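Local coordinates for SLT domain-containing protein (PDB 6TAB) that probably cleaves peptidoglycan as a lysozyme-like enzyme of altered substrate specificity, helping the predatory bacterium leave its prey cell, at residues A[130-142]-A[238-252]. Residues are numbered along the deposited sequence; the frame is centred on the assembly and turned at random.
Sequences QYWAFVLSSMVRF and TSYKSIVSWSQNLSI
The ring of Phe142 is sandwiched: CA of Ser239 covers one face, 3.7 Å from the ring centroid in a CH-pi contact, and CG of Arg141 lies over the centre of the opposite face. This is a knob-into-hole fit at one end of a near-antiparallel helix pair (159°) in a lysozyme-like SLT domain, with Thr238, Ser239, Ser242 and Ile243 forming the hole. The six-membered ring of Trp246 lies nearly parallel to Phe142 (26°) but is slid so far that the two barely overlap; their rims meet at Phe142 CE2 and Trp246 CH2, 3.8 Å apart, while Ser138 CB and Arg141 CG lie at the indole edge. Further along, Phe134 takes Leu250 CD2 squarely over one face, 3.9 Å from the centroid of the Phe134 ring, and Trp246 CB at its edge. Midway along the pair a water donates to both Ser138 OG and Ile243 O, tying the helices together. Ser138 OG in turn donates a hydrogen bond to Val135 O. With CG anti to the backbone N (chi1 176°), Tyr131 reaches the C-terminal end of helix 238-248, where Tyr131 OH donates to Ser247 OG at 2.7 Å, and that serine hydroxyl is also hydrogen-bonded to Phe116 O.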
ATOM      1  N   GLN A 130       2.917  -5.372  11.577  1.00 12.23           N
ATOM      2  CA  GLN A 130       4.092  -5.915  10.866  1.00 12.73           C
ATOM      3  C   GLN A 130       3.706  -6.383   9.450  1.00 12.17           C
ATOM      4  O   GLN A 130       4.494  -6.147   8.481  1.00 12.42           O
ATOM      5  CB  GLN A 130       4.751  -7.041  11.679  1.00 12.94           C
ATOM      6  CG  GLN A 130       5.479  -6.574  12.941  1.00 14.11           C
ATOM      7  CD  GLN A 130       5.960  -7.736  13.778  1.00 14.91           C
ATOM      8  OE1 GLN A 130       6.577  -8.677  13.276  1.00 15.94           O
ATOM      9  NE2 GLN A 130       5.719  -7.676  15.080  1.00 21.27           N
ATOM     10  N   TYR A 131       2.570  -7.091   9.309  1.00 11.67           N
ATOM     11  CA  TYR A 131       2.074  -7.595   8.021  1.00 11.10           C
ATOM     12  C   TYR A 131       1.891  -6.427   7.023  1.00 11.17           C
ATOM     13  O   TYR A 131       2.376  -6.448   5.882  1.00 12.07           O
ATOM     14  CB  TYR A 131       0.740  -8.376   8.228  1.00 11.57           C
ATOM     15  CG  TYR A 131       0.140  -8.818   6.910  1.00 11.37           C
ATOM     16  CD1 TYR A 131       0.610  -9.939   6.243  1.00 11.61           C
ATOM     17  CD2 TYR A 131      -0.879  -8.102   6.296  1.00 12.29           C
ATOM     18  CE1 TYR A 131       0.154 -10.312   4.986  1.00 11.86           C
ATOM     19  CE2 TYR A 131      -1.390  -8.479   5.067  1.00 11.96           C
ATOM     20  CZ  TYR A 131      -0.877  -9.580   4.393  1.00 11.79           C
ATOM     21  OH  TYR A 131      -1.347  -9.918   3.142  1.00 12.93           O
ATOM     22  N   TRP A 132       1.124  -5.409   7.460  1.00 11.61           N
ATOM     23  CA  TRP A 132       0.784  -4.296   6.544  1.00 11.66           C
ATOM     24  C   TRP A 132       2.025  -3.482   6.159  1.00 11.57           C
ATOM     25  O   TRP A 132       2.113  -3.007   5.005  1.00 11.73           O
ATOM     26  CB  TRP A 132      -0.386  -3.438   7.087  1.00 11.53           C
ATOM     27  CG  TRP A 132      -1.695  -4.123   6.804  1.00 11.86           C
ATOM     28  CD1 TRP A 132      -2.461  -4.845   7.682  1.00 12.91           C
ATOM     29  CD2 TRP A 132      -2.300  -4.325   5.511  1.00 12.78           C
ATOM     30  NE1 TRP A 132      -3.536  -5.427   7.036  1.00 12.44           N
ATOM     31  CE2 TRP A 132      -3.471  -5.109   5.694  1.00 12.78           C
ATOM     32  CE3 TRP A 132      -1.991  -3.864   4.232  1.00 13.74           C
ATOM     33  CZ2 TRP A 132      -4.240  -5.519   4.606  1.00 13.08           C
ATOM     34  CZ3 TRP A 132      -2.801  -4.214   3.176  1.00 15.03           C
ATOM     35  CH2 TRP A 132      -3.912  -5.038   3.359  1.00 13.98           C
ATOM     36  N   ALA A 133       2.965  -3.276   7.095  1.00 12.33           N
ATOM     37  CA  ALA A 133       4.246  -2.598   6.695  1.00 12.08           C
ATOM     38  C   ALA A 133       5.006  -3.412   5.617  1.00 11.81           C
ATOM     39  O   ALA A 133       5.517  -2.834   4.651  1.00 12.53           O
ATOM     40  CB  ALA A 133       5.095  -2.302   7.894  1.00 13.21           C
ATOM     41  N   PHE A 134       5.031  -4.746   5.747  1.00 11.54           N
ATOM     42  CA  PHE A 134       5.667  -5.590   4.749  1.00 11.43           C
ATOM     43  C   PHE A 134       4.947  -5.469   3.392  1.00 10.84           C
ATOM     44  O   PHE A 134       5.562  -5.290   2.305  1.00 11.85           O
ATOM     45  CB  PHE A 134       5.741  -7.055   5.199  1.00 11.74           C
ATOM     46  CG  PHE A 134       6.474  -7.931   4.202  1.00 11.84           C
ATOM     47  CD1 PHE A 134       5.810  -8.490   3.114  1.00 13.10           C
ATOM     48  CD2 PHE A 134       7.854  -8.118   4.276  1.00 12.72           C
ATOM     49  CE1 PHE A 134       6.485  -9.226   2.148  1.00 13.83           C
ATOM     50  CE2 PHE A 134       8.529  -8.854   3.306  1.00 13.77           C
ATOM     51  CZ  PHE A 134       7.859  -9.401   2.236  1.00 13.47           C
ATOM     52  N   VAL A 135       3.599  -5.610   3.382  1.00 11.62           N
ATOM     53  CA  VAL A 135       2.851  -5.527   2.109  1.00 11.38           C
ATOM     54  C   VAL A 135       3.066  -4.155   1.433  1.00 11.25           C
ATOM     55  O   VAL A 135       3.327  -4.073   0.216  1.00 12.25           O
ATOM     56  CB  VAL A 135       1.359  -5.854   2.288  1.00 12.66           C
ATOM     57  CG1 VAL A 135       0.559  -5.551   1.026  1.00 14.84           C
ATOM     58  CG2 VAL A 135       1.181  -7.316   2.699  1.00 13.46           C
ATOM     59  N   LEU A 136       2.996  -3.062   2.218  1.00 11.58           N
ATOM     60  CA  LEU A 136       3.295  -1.741   1.650  1.00 11.62           C
ATOM     61  C   LEU A 136       4.697  -1.721   1.015  1.00 11.73           C
ATOM     62  O   LEU A 136       4.876  -1.144  -0.099  1.00 12.03           O
ATOM     63  CB  LEU A 136       3.184  -0.653   2.735  1.00 12.86           C
ATOM     64  CG  LEU A 136       1.796  -0.163   3.082  1.00 15.09           C
ATOM     65  CD1 LEU A 136       1.822   0.623   4.389  1.00 16.77           C
ATOM     66  CD2 LEU A 136       1.216   0.713   1.960  1.00 15.27           C
ATOM     67  N   SER A 137       5.712  -2.338   1.658  1.00 11.55           N
ATOM     68  CA  SER A 137       7.095  -2.351   1.113  1.00 12.10           C
ATOM     69  C   SER A 137       7.142  -3.128  -0.208  1.00 12.46           C
ATOM     70  O   SER A 137       7.949  -2.774  -1.102  1.00 13.12           O
ATOM     71  CB  SER A 137       8.115  -2.833   2.139  1.00 12.31           C
ATOM     72  OG  SER A 137       8.111  -4.256   2.328  1.00 12.21           O
ATOM     73  N   SER A 138       6.328  -4.194  -0.350  1.00 12.08           N
ATOM     74  CA  SER A 138       6.267  -4.965  -1.593  1.00 12.46           C
ATOM     75  C   SER A 138       5.622  -4.142  -2.719  1.00 12.65           C
ATOM     76  O   SER A 138       6.009  -4.252  -3.906  1.00 13.31           O
ATOM     77  CB  SER A 138       5.638  -6.342  -1.414  1.00 13.02           C
ATOM     78  OG  SER A 138       4.244  -6.304  -1.208  1.00 14.00           O
ATOM     79  N   MET A 139       4.601  -3.337  -2.370  1.00 11.96           N
ATOM     80  CA  MET A 139       3.985  -2.429  -3.362  1.00 12.37           C
ATOM     81  C   MET A 139       5.006  -1.361  -3.819  1.00 13.20           C
ATOM     82  O   MET A 139       5.100  -1.053  -5.030  1.00 14.28           O
ATOM     83  CB  MET A 139       2.720  -1.792  -2.770  1.00 13.40           C
ATOM     84  CG  MET A 139       1.624  -2.819  -2.441  1.00 13.52           C
ATOM     85  SD  MET A 139       0.355  -2.165  -1.276  1.00 14.22           S
ATOM     86  CE  MET A 139      -0.261  -0.779  -2.236  1.00 16.68           C
ATOM     87  N   VAL A 140       5.752  -0.784  -2.866  1.00 12.63           N
ATOM     88  CA  VAL A 140       6.824   0.201  -3.197  1.00 12.52           C
ATOM     89  C   VAL A 140       7.855  -0.431  -4.153  1.00 13.26           C
ATOM     90  O   VAL A 140       8.286   0.237  -5.117  1.00 14.42           O
ATOM     91  CB  VAL A 140       7.459   0.751  -1.908  1.00 12.80           C
ATOM     92  CG1 VAL A 140       8.725   1.557  -2.229  1.00 14.31           C
ATOM     93  CG2 VAL A 140       6.461   1.580  -1.076  1.00 13.20           C
ATOM     94  N   ARG A 141       8.252  -1.682  -3.892  1.00 13.03           N
ATOM     95  CA  ARG A 141       9.253  -2.363  -4.748  1.00 13.72           C
ATOM     96  C   ARG A 141       8.821  -2.271  -6.218  1.00 15.10           C
ATOM     97  O   ARG A 141       9.649  -1.944  -7.086  1.00 17.33           O
ATOM     98  CB  ARG A 141       9.422  -3.844  -4.354  1.00 16.83           C
ATOM     99  CG  ARG A 141      10.143  -4.743  -5.363  1.00 20.51           C
ATOM    100  CD  ARG A 141      11.556  -4.376  -5.738  1.00 21.63           C
ATOM    101  NE  ARG A 141      12.034  -5.280  -6.798  1.00 25.87           N
ATOM    102  CZ  ARG A 141      11.903  -5.072  -8.106  1.00 26.74           C
ATOM    103  NH1 ARG A 141      11.250  -4.005  -8.552  1.00 28.83           N
ATOM    104  NH2 ARG A 141      12.448  -5.944  -8.952  1.00 36.86           N
ATOM    105  N   PHE A 142       7.539  -2.554  -6.500  1.00 14.41           N
ATOM    106  CA  PHE A 142       7.076  -2.633  -7.914  1.00 15.83           C
ATOM    107  C   PHE A 142       6.582  -1.292  -8.478  1.00 17.36           C
ATOM    108  O   PHE A 142       6.583  -1.138  -9.711  1.00 22.98           O
ATOM    109  CB  PHE A 142       6.064  -3.779  -8.113  1.00 16.14           C
ATOM    110  CG  PHE A 142       6.711  -5.138  -7.982  1.00 16.61           C
ATOM    111  CD1 PHE A 142       7.620  -5.590  -8.944  1.00 17.94           C
ATOM    112  CD2 PHE A 142       6.547  -5.896  -6.835  1.00 15.96           C
ATOM    113  CE1 PHE A 142       8.257  -6.812  -8.785  1.00 20.55           C
ATOM    114  CE2 PHE A 142       7.176  -7.115  -6.684  1.00 17.49           C
ATOM    115  CZ  PHE A 142       8.056  -7.558  -7.652  1.00 19.65           C
ATOM    116  N   THR A 238       4.699 -10.085 -13.168  1.00 24.53           N
ATOM    117  CA  THR A 238       5.663 -10.363 -12.147  1.00 26.10           C
ATOM    118  C   THR A 238       5.289  -9.663 -10.832  1.00 21.72           C
ATOM    119  O   THR A 238       5.465 -10.247  -9.745  1.00 21.12           O
ATOM    120  CB  THR A 238       7.059  -9.982 -12.654  1.00 29.26           C
ATOM    121  OG1 THR A 238       7.376 -10.720 -13.842  1.00 36.60           O
ATOM    122  CG2 THR A 238       8.098 -10.197 -11.584  1.00 31.26           C
ATOM    123  N   SER A 239       4.816  -8.414 -10.912  1.00 19.29           N
ATOM    124  CA  SER A 239       4.505  -7.630  -9.708  1.00 18.47           C
ATOM    125  C   SER A 239       3.454  -8.346  -8.841  1.00 17.41           C
ATOM    126  O   SER A 239       3.700  -8.655  -7.674  1.00 15.97           O
ATOM    127  CB  SER A 239       4.082  -6.226 -10.079  1.00 17.93           C
ATOM    128  OG  SER A 239       2.914  -6.219 -10.907  1.00 19.82           O
ATOM    129  N   TYR A 240       2.278  -8.582  -9.427  1.00 16.97           N
ATOM    130  CA  TYR A 240       1.152  -9.212  -8.683  1.00 16.33           C
ATOM    131  C   TYR A 240       1.580 -10.595  -8.155  1.00 16.66           C
ATOM    132  O   TYR A 240       1.369 -10.915  -6.970  1.00 15.75           O
ATOM    133  CB  TYR A 240      -0.099  -9.332  -9.560  1.00 16.09           C
ATOM    134  CG  TYR A 240      -1.206 -10.139  -8.896  1.00 16.06           C
ATOM    135  CD1 TYR A 240      -2.046  -9.557  -7.959  1.00 16.90           C
ATOM    136  CD2 TYR A 240      -1.392 -11.489  -9.155  1.00 16.48           C
ATOM    137  CE1 TYR A 240      -3.030 -10.287  -7.303  1.00 16.77           C
ATOM    138  CE2 TYR A 240      -2.385 -12.234  -8.525  1.00 17.62           C
ATOM    139  CZ  TYR A 240      -3.219 -11.626  -7.598  1.00 17.04           C
ATOM    140  OH  TYR A 240      -4.176 -12.354  -6.922  1.00 19.43           O
ATOM    141  N   LYS A 241       2.198 -11.419  -9.024  1.00 16.84           N
ATOM    142  CA  LYS A 241       2.573 -12.795  -8.613  1.00 18.35           C
ATOM    143  C   LYS A 241       3.550 -12.775  -7.424  1.00 16.89           C
ATOM    144  O   LYS A 241       3.433 -13.599  -6.501  1.00 17.91           O
ATOM    145  CB  LYS A 241       3.125 -13.601  -9.802  1.00 21.22           C
ATOM    146  CG  LYS A 241       2.087 -13.970 -10.866  1.00 24.22           C
ATOM    147  CD  LYS A 241       2.577 -14.862 -11.995  1.00 33.97           C
ATOM    148  CE  LYS A 241       3.752 -14.284 -12.742  1.00 41.42           C
ATOM    149  NZ  LYS A 241       4.125 -15.168 -13.867  1.00 50.57           N
ATOM    150  N   SER A 242       4.506 -11.836  -7.439  1.00 16.03           N
ATOM    151  CA  SER A 242       5.485 -11.677  -6.386  1.00 16.34           C
ATOM    152  C   SER A 242       4.868 -11.166  -5.078  1.00 14.62           C
ATOM    153  O   SER A 242       5.160 -11.690  -4.005  1.00 15.06           O
ATOM    154  CB  SER A 242       6.635 -10.769  -6.816  1.00 17.90           C
ATOM    155  OG  SER A 242       7.372 -11.301  -7.915  1.00 23.09           O
ATOM    156  N   ILE A 243       4.006 -10.150  -5.160  1.00 14.18           N
ATOM    157  CA  ILE A 243       3.346  -9.624  -3.954  1.00 13.20           C
ATOM    158  C   ILE A 243       2.557 -10.748  -3.264  1.00 12.41           C
ATOM    159  O   ILE A 243       2.648 -10.923  -2.024  1.00 13.26           O
ATOM    160  CB  ILE A 243       2.467  -8.395  -4.296  1.00 12.95           C
ATOM    161  CG1 ILE A 243       3.350  -7.208  -4.707  1.00 13.87           C
ATOM    162  CG2 ILE A 243       1.567  -7.990  -3.122  1.00 13.90           C
ATOM    163  CD1 ILE A 243       2.630  -6.035  -5.325  1.00 14.71           C
ATOM    164  N   VAL A 244       1.763 -11.510  -4.045  1.00 13.03           N
ATOM    165  CA  VAL A 244       0.948 -12.601  -3.448  1.00 14.00           C
ATOM    166  C   VAL A 244       1.856 -13.687  -2.825  1.00 13.20           C
ATOM    167  O   VAL A 244       1.599 -14.152  -1.725  1.00 13.49           O
ATOM    168  CB  VAL A 244       0.007 -13.238  -4.495  1.00 17.35           C
ATOM    169  CG1 VAL A 244      -0.601 -14.564  -4.034  1.00 20.37           C
ATOM    170  CG2 VAL A 244      -1.086 -12.274  -4.892  1.00 18.71           C
ATOM    171  N   SER A 245       2.920 -14.115  -3.560  1.00 15.00           N
ATOM    172  CA  SER A 245       3.827 -15.170  -3.097  1.00 15.36           C
ATOM    173  C   SER A 245       4.540 -14.755  -1.793  1.00 13.87           C
ATOM    174  O   SER A 245       4.604 -15.518  -0.806  1.00 15.78           O
ATOM    175  CB  SER A 245       4.836 -15.551  -4.167  1.00 19.15           C
ATOM    176  OG  SER A 245       5.617 -16.667  -3.748  1.00 24.61           O
ATOM    177  N   TRP A 246       5.105 -13.542  -1.788  1.00 13.77           N
ATOM    178  CA  TRP A 246       5.859 -13.084  -0.612  1.00 13.97           C
ATOM    179  C   TRP A 246       4.936 -12.971   0.610  1.00 14.24           C
ATOM    180  O   TRP A 246       5.318 -13.346   1.715  1.00 16.07           O
ATOM    181  CB  TRP A 246       6.596 -11.782  -0.898  1.00 13.95           C
ATOM    182  CG  TRP A 246       7.641 -11.840  -1.987  1.00 16.62           C
ATOM    183  CD1 TRP A 246       8.202 -12.932  -2.573  1.00 20.08           C
ATOM    184  CD2 TRP A 246       8.172 -10.706  -2.692  1.00 16.25           C
ATOM    185  NE1 TRP A 246       9.066 -12.553  -3.585  1.00 23.05           N
ATOM    186  CE2 TRP A 246       9.067 -11.181  -3.677  1.00 20.45           C
ATOM    187  CE3 TRP A 246       7.909  -9.337  -2.625  1.00 16.56           C
ATOM    188  CZ2 TRP A 246       9.742 -10.321  -4.540  1.00 22.09           C
ATOM    189  CZ3 TRP A 246       8.600  -8.482  -3.458  1.00 17.04           C
ATOM    190  CH2 TRP A 246       9.519  -8.971  -4.398  1.00 20.62           C
ATOM    191  N   SER A 247       3.715 -12.438   0.426  1.00 13.04           N
ATOM    192  CA  SER A 247       2.720 -12.319   1.515  1.00 12.84           C
ATOM    193  C   SER A 247       2.380 -13.692   2.124  1.00 12.51           C
ATOM    194  O   SER A 247       2.469 -13.910   3.346  1.00 14.24           O
ATOM    195  CB  SER A 247       1.468 -11.633   0.981  1.00 13.39           C
ATOM    196  OG  SER A 247       0.415 -11.610   1.940  1.00 13.96           O
ATOM    197  N   GLN A 248       1.997 -14.649   1.256  1.00 12.43           N
ATOM    198  CA  GLN A 248       1.438 -15.928   1.747  1.00 15.45           C
ATOM    199  C   GLN A 248       2.535 -16.810   2.370  1.00 14.23           C
ATOM    200  O   GLN A 248       2.196 -17.727   3.168  1.00 15.94           O
ATOM    201  CB  GLN A 248       0.609 -16.610   0.664  1.00 16.80           C
ATOM    202  CG  GLN A 248       1.460 -17.249  -0.409  1.00 15.56           C
ATOM    203  CD  GLN A 248       0.743 -17.620  -1.702  1.00 20.91           C
ATOM    204  OE1 GLN A 248      -0.460 -17.448  -1.922  1.00 22.27           O
ATOM    205  NE2 GLN A 248       1.524 -18.095  -2.616  1.00 18.96           N
ATOM    206  N   ASN A 249       3.816 -16.515   2.095  1.00 14.39           N
ATOM    207  CA  ASN A 249       4.956 -17.285   2.655  1.00 15.20           C
ATOM    208  C   ASN A 249       5.595 -16.615   3.886  1.00 14.53           C
ATOM    209  O   ASN A 249       6.576 -17.173   4.433  1.00 16.43           O
ATOM    210  CB  ASN A 249       5.962 -17.601   1.547  1.00 17.25           C
ATOM    211  CG  ASN A 249       5.409 -18.641   0.578  1.00 18.08           C
ATOM    212  OD1 ASN A 249       5.404 -18.452  -0.626  1.00 25.96           O
ATOM    213  ND2 ASN A 249       5.008 -19.793   1.098  1.00 23.16           N
ATOM    214  N   LEU A 250       5.060 -15.485   4.366  1.00 13.13           N
ATOM    215  CA  LEU A 250       5.510 -14.945   5.623  1.00 12.96           C
ATOM    216  C   LEU A 250       5.253 -15.989   6.726  1.00 12.85           C
ATOM    217  O   LEU A 250       4.172 -16.627   6.752  1.00 14.46           O
ATOM    218  CB  LEU A 250       4.783 -13.624   5.918  1.00 12.54           C
ATOM    219  CG  LEU A 250       5.046 -12.399   4.976  1.00 16.98           C
ATOM    220  CD1 LEU A 250       4.121 -11.296   5.389  1.00 13.59           C
ATOM    221  CD2 LEU A 250       6.524 -12.010   5.060  1.00 13.46           C
ATOM    222  N   SER A 251       6.180 -16.120   7.691  1.00 13.82           N
ATOM    223  CA  SER A 251       6.064 -17.139   8.749  1.00 14.68           C
ATOM    224  C   SER A 251       4.763 -16.968   9.543  1.00 14.89           C
ATOM    225  O   SER A 251       4.118 -17.953   9.932  1.00 17.77           O
ATOM    226  CB  SER A 251       7.319 -17.193   9.635  1.00 16.00           C
ATOM    227  OG  SER A 251       7.514 -15.941  10.315  1.00 17.44           O
ATOM    228  N   ILE A 252       4.375 -15.719   9.771  1.00 15.21           N
ATOM    229  CA  ILE A 252       3.144 -15.423  10.545  1.00 14.25           C
ATOM    230  C   ILE A 252       1.862 -15.825   9.796  1.00 14.03           C
ATOM    231  O   ILE A 252       0.776 -15.937  10.426  1.00 16.87           O
ATOM    232  CB  ILE A 252       3.106 -13.953  11.020  1.00 15.46           C
ATOM    233  CG1 ILE A 252       3.036 -12.967   9.842  1.00 15.27           C
ATOM    234  CG2 ILE A 252       4.264 -13.694  11.989  1.00 17.90           C
ATOM    235  CD1 ILE A 252       2.859 -11.519  10.228  1.00 17.61           C
TER
HETATM  236  O   HOH W   1       3.817  -9.043  -0.145  1.00 15.40           O